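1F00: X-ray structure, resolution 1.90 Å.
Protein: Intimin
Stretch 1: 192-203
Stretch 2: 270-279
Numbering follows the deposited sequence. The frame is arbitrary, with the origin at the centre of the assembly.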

# COMPACT_ATOMS: atom_id res chain seq x y z
N LYS A 192 -29.93 -5.51 -15.09
CA LYS A 192 -30.82 -5.79 -16.22
C LYS A 192 -30.33 -5.18 -17.52
O LYS A 192 -29.70 -4.13 -17.53
CB LYS A 192 -32.20 -5.20 -15.92
CG LYS A 192 -32.16 -3.70 -15.63
CD LYS A 192 -33.53 -3.13 -15.31
CE LYS A 192 -33.43 -1.68 -14.86
NZ LYS A 192 -34.78 -1.11 -14.57
N ARG A 193 -30.63 -5.85 -18.64
CA ARG A 193 -30.28 -5.30 -19.94
C ARG A 193 -31.38 -4.29 -20.23
O ARG A 193 -32.53 -4.47 -19.79
CB ARG A 193 -30.26 -6.38 -21.02
CG ARG A 193 -29.09 -7.34 -20.91
CD ARG A 193 -29.10 -8.34 -22.06
NE ARG A 193 -28.04 -9.34 -21.95
CZ ARG A 193 -27.93 -10.20 -20.94
NH1 ARG A 193 -28.80 -10.18 -19.94
NH2 ARG A 193 -26.94 -11.09 -20.92
N VAL A 194 -31.05 -3.23 -20.94
CA VAL A 194 -32.01 -2.18 -21.23
C VAL A 194 -31.91 -1.73 -22.68
O VAL A 194 -30.95 -2.07 -23.38
CB VAL A 194 -31.78 -0.96 -20.31
CG1 VAL A 194 -32.00 -1.37 -18.86
CG2 VAL A 194 -30.36 -0.42 -20.49
N THR A 195 -32.89 -0.96 -23.15
CA THR A 195 -32.83 -0.46 -24.52
C THR A 195 -31.75 0.61 -24.56
O THR A 195 -31.29 1.08 -23.52
CB THR A 195 -34.16 0.19 -24.96
OG1 THR A 195 -34.38 1.39 -24.21
CG2 THR A 195 -35.32 -0.77 -24.72
N TYR A 196 -31.35 1.00 -25.76
CA TYR A 196 -30.34 2.03 -25.92
C TYR A 196 -30.80 3.34 -25.27
O TYR A 196 -30.05 3.97 -24.53
CB TYR A 196 -30.03 2.25 -27.41
CG TYR A 196 -29.12 3.41 -27.70
CD1 TYR A 196 -29.62 4.71 -27.81
CD2 TYR A 196 -27.74 3.24 -27.81
CE1 TYR A 196 -28.78 5.80 -28.03
CE2 TYR A 196 -26.89 4.32 -28.03
CZ TYR A 196 -27.42 5.60 -28.14
OH TYR A 196 -26.59 6.67 -28.36
N ASN A 197 -32.04 3.75 -25.54
CA ASN A 197 -32.54 4.99 -24.96
C ASN A 197 -32.57 4.96 -23.43
O ASN A 197 -32.27 5.97 -22.79
CB ASN A 197 -33.93 5.33 -25.50
CG ASN A 197 -33.88 5.89 -26.91
OD1 ASN A 197 -32.99 6.68 -27.24
ND2 ASN A 197 -34.84 5.50 -27.74
N ASP A 198 -32.93 3.81 -22.86
CA ASP A 198 -32.95 3.72 -21.40
C ASP A 198 -31.53 3.80 -20.85
O ASP A 198 -31.32 4.28 -19.74
CB ASP A 198 -33.60 2.41 -20.94
CG ASP A 198 -35.12 2.48 -21.00
OD1 ASP A 198 -35.66 3.60 -21.06
OD2 ASP A 198 -35.76 1.41 -20.98
N ALA A 199 -30.56 3.33 -21.63
CA ALA A 199 -29.17 3.37 -21.21
C ALA A 199 -28.69 4.82 -21.19
O ALA A 199 -27.98 5.24 -20.28
CB ALA A 199 -28.31 2.55 -22.15
N VAL A 200 -29.09 5.57 -22.21
CA VAL A 200 -28.74 6.97 -22.33
C VAL A 200 -29.24 7.74 -21.10
O VAL A 200 -28.50 8.52 -20.50
CB VAL A 200 -29.37 7.59 -23.60
CG1 VAL A 200 -29.25 9.11 -23.57
CG2 VAL A 200 -28.69 7.03 -24.84
N ASN A 201 -30.50 7.52 -20.73
CA ASN A 201 -31.08 8.20 -19.58
C ASN A 201 -30.41 7.79 -18.27
O ASN A 201 -30.15 8.64 -17.42
CB ASN A 201 -32.58 7.93 -19.50
CG ASN A 201 -33.34 8.55 -20.65
OD1 ASN A 201 -32.97 9.62 -21.16
ND2 ASN A 201 -34.42 7.90 -21.07
N THR A 202 -30.13 6.50 -18.12
CA THR A 202 -29.48 6.00 -16.92
C THR A 202 -28.13 6.66 -16.71
O THR A 202 -27.77 7.02 -15.59
CB THR A 202 -29.30 4.48 -17.00
OG1 THR A 202 -30.59 3.86 -17.02
CG2 THR A 202 -28.51 3.96 -15.80
N CYS A 203 -27.36 6.82 -17.78
CA CYS A 203 -26.06 7.45 -17.67
C CYS A 203 -26.21 8.93 -17.31
O CYS A 203 -25.46 9.46 -16.49
CB CYS A 203 -25.28 7.30 -18.97
SG CYS A 203 -24.81 5.59 -19.34
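Stretch 2 (270-279) KASESNAYAT

How does stretch 2 run relative to stretch 1? It begins with a type I beta turn from Lys-270 to Glu-273, passes through Ser-274 and Asn-275 in an irregular path, and becomes extended toward its end, entering a strand that continues beyond Thr-279. Stretch 1 is a short, weakly bonded strand at about 192-194 followed by a helix that starts at Tyr-196 and continues past Cys-203. The two strands cross almost at right angles, at 91° with a closest axial approach of 4.6 Å, so their pairing is confined to one place. The helix instead runs nearly along the strand of stretch 2 in the same direction, 18° between them and 7.9 Å apart. Together the two stretches bury 680 Å².

What does Arg-193, the residue with the most covered surface, lie against? Its side chain extends across Tyr-277, the next most covered. Arg-193 CG sits over the ring face, 3.7 Å from the ring centroid and only 14° off the normal, a CH-pi contact that uses the aliphatic part of the arginine. Chi1 is m in both residues, and chi2 and chi3 of Arg-193 are t, which carries the guanidinium out to the phenol end. There Arg-193 NH1 comes within 2.8 Å of Tyr-277 OH, but the oxygen lies over a face of the guanidinium and the angle is too poor for a hydrogen bond. The CA-to-CB bond of Tyr-277 points away from stretch 1, yet the end of the side chain comes back to it. Nearer the backbone, Arg-193 CB packs 3.4 Å from Ser-274 O.

Where do the backbones join? Val-194 N donates to Ala-276 O at 2.8 Å, with an angle of 161°, in an antiparallel bridge. Beside it, Ser-274 CA makes a CA-H...O contact of 3.4 Å with Val-194 O, and Thr-195 CA makes another of 3.3 Å with Glu-273 O. At the turn, Tyr-196 N donates to Ala-271 O at 3.0 Å, tying the first turn of the helix to stretch 2, while Tyr-196 CB meets Ala-271 CB at 3.7 Å. A water accepts from Asn-197 N and donates to Ala-271 O, both at 2.9 Å. Thr-195 caps this helix by accepting from Asp-198 N at its OG1, 3.1 Å away.

What does Ala-278, third in covered surface, find on stretch 1? Its side chain points toward the other stretch, and its CB lies 3.7 Å from Ala-199 CB, which points toward it in turn. The two methyl groups meet where Ala-199 CA and Ala-278 CA are 4.7 Å apart. Val-194 CG2 adds a further apolar contact, 3.9 Å from Ala-278 CB. The backbone of Ala-278 is held as well: a second water accepts from Ala-278 N at 2.8 Å and donates to Lys-192 O at 2.7 Å, linking the strands where they do not bond directly.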

# COMPACT_ATOMS: atom_id res chain seq x y z
N LYS A 270 -30.09 -3.99 -32.72
CA LYS A 270 -31.34 -3.23 -32.66
C LYS A 270 -31.41 -2.44 -31.36
O LYS A 270 -31.39 -3.02 -30.28
CB LYS A 270 -32.54 -4.18 -32.77
CG LYS A 270 -33.82 -3.48 -33.20
CD LYS A 270 -34.95 -4.48 -33.42
CE LYS A 270 -36.06 -3.86 -34.25
NZ LYS A 270 -36.45 -2.52 -33.73
N ALA A 271 -31.50 -1.12 -31.49
CA ALA A 271 -31.52 -0.21 -30.34
C ALA A 271 -32.81 -0.17 -29.51
O ALA A 271 -32.76 0.11 -28.31
CB ALA A 271 -31.18 1.21 -30.81
N SER A 272 -33.94 -0.44 -30.14
CA SER A 272 -35.22 -0.40 -29.44
C SER A 272 -35.48 -1.62 -28.57
O SER A 272 -36.55 -1.73 -27.96
CB SER A 272 -36.37 -0.22 -30.44
OG SER A 272 -36.46 -1.34 -31.30
N GLU A 273 -34.52 -2.54 -28.51
CA GLU A 273 -34.66 -3.75 -27.70
C GLU A 273 -33.64 -3.73 -26.55
O GLU A 273 -32.63 -3.03 -26.63
CB GLU A 273 -34.40 -4.99 -28.54
CG GLU A 273 -35.18 -5.07 -29.84
CD GLU A 273 -35.07 -6.44 -30.49
OE1 GLU A 273 -33.93 -6.95 -30.61
OE2 GLU A 273 -36.11 -7.00 -30.88
N SER A 274 -33.91 -4.49 -25.50
CA SER A 274 -33.00 -4.54 -24.35
C SER A 274 -31.92 -5.59 -24.65
O SER A 274 -31.88 -6.67 -24.05
CB SER A 274 -33.77 -4.89 -23.08
OG SER A 274 -34.59 -6.03 -23.28
N ASN A 275 -31.04 -5.23 -25.58
CA ASN A 275 -29.96 -6.08 -26.05
C ASN A 275 -28.62 -5.91 -25.33
O ASN A 275 -27.69 -6.68 -25.55
CB ASN A 275 -29.75 -5.83 -27.55
CG ASN A 275 -30.86 -6.44 -28.40
OD1 ASN A 275 -31.22 -5.90 -29.46
ND2 ASN A 275 -31.40 -7.56 -27.94
N ALA A 276 -28.51 -4.91 -24.46
CA ALA A 276 -27.25 -4.70 -23.76
C ALA A 276 -27.42 -4.02 -22.42
O ALA A 276 -28.50 -3.54 -22.08
CB ALA A 276 -26.31 -3.88 -24.64
N TYR A 277 -26.34 -3.99 -21.65
CA TYR A 277 -26.33 -3.36 -20.34
C TYR A 277 -25.94 -1.89 -20.49
O TYR A 277 -25.29 -1.51 -21.46
CB TYR A 277 -25.33 -4.04 -19.41
CG TYR A 277 -25.72 -5.44 -19.04
CD1 TYR A 277 -25.21 -6.54 -19.72
CD2 TYR A 277 -26.65 -5.66 -18.02
CE1 TYR A 277 -25.61 -7.84 -19.40
CE2 TYR A 277 -27.06 -6.95 -17.69
CZ TYR A 277 -26.54 -8.03 -18.38
OH TYR A 277 -26.95 -9.30 -18.06
N ALA A 278 -26.36 -1.08 -19.52
CA ALA A 278 -26.02 0.33 -19.55
C ALA A 278 -24.75 0.48 -18.73
O ALA A 278 -24.74 0.25 -17.52
CB ALA A 278 -27.14 1.16 -18.94
N THR A 279 -23.66 0.84 -19.41
CA THR A 279 -22.39 1.06 -18.74
C THR A 279 -22.11 2.54 -18.89
O THR A 279 -22.02 3.06 -20.00
CB THR A 279 -21.25 0.22 -19.36
OG1 THR A 279 -21.41 -1.15 -18.99
CG2 THR A 279 -19.89 0.71 -18.86
O HOH W 1 -28.11 -1.93 -17.45
O HOH W 2 -33.75 2.75 -27.64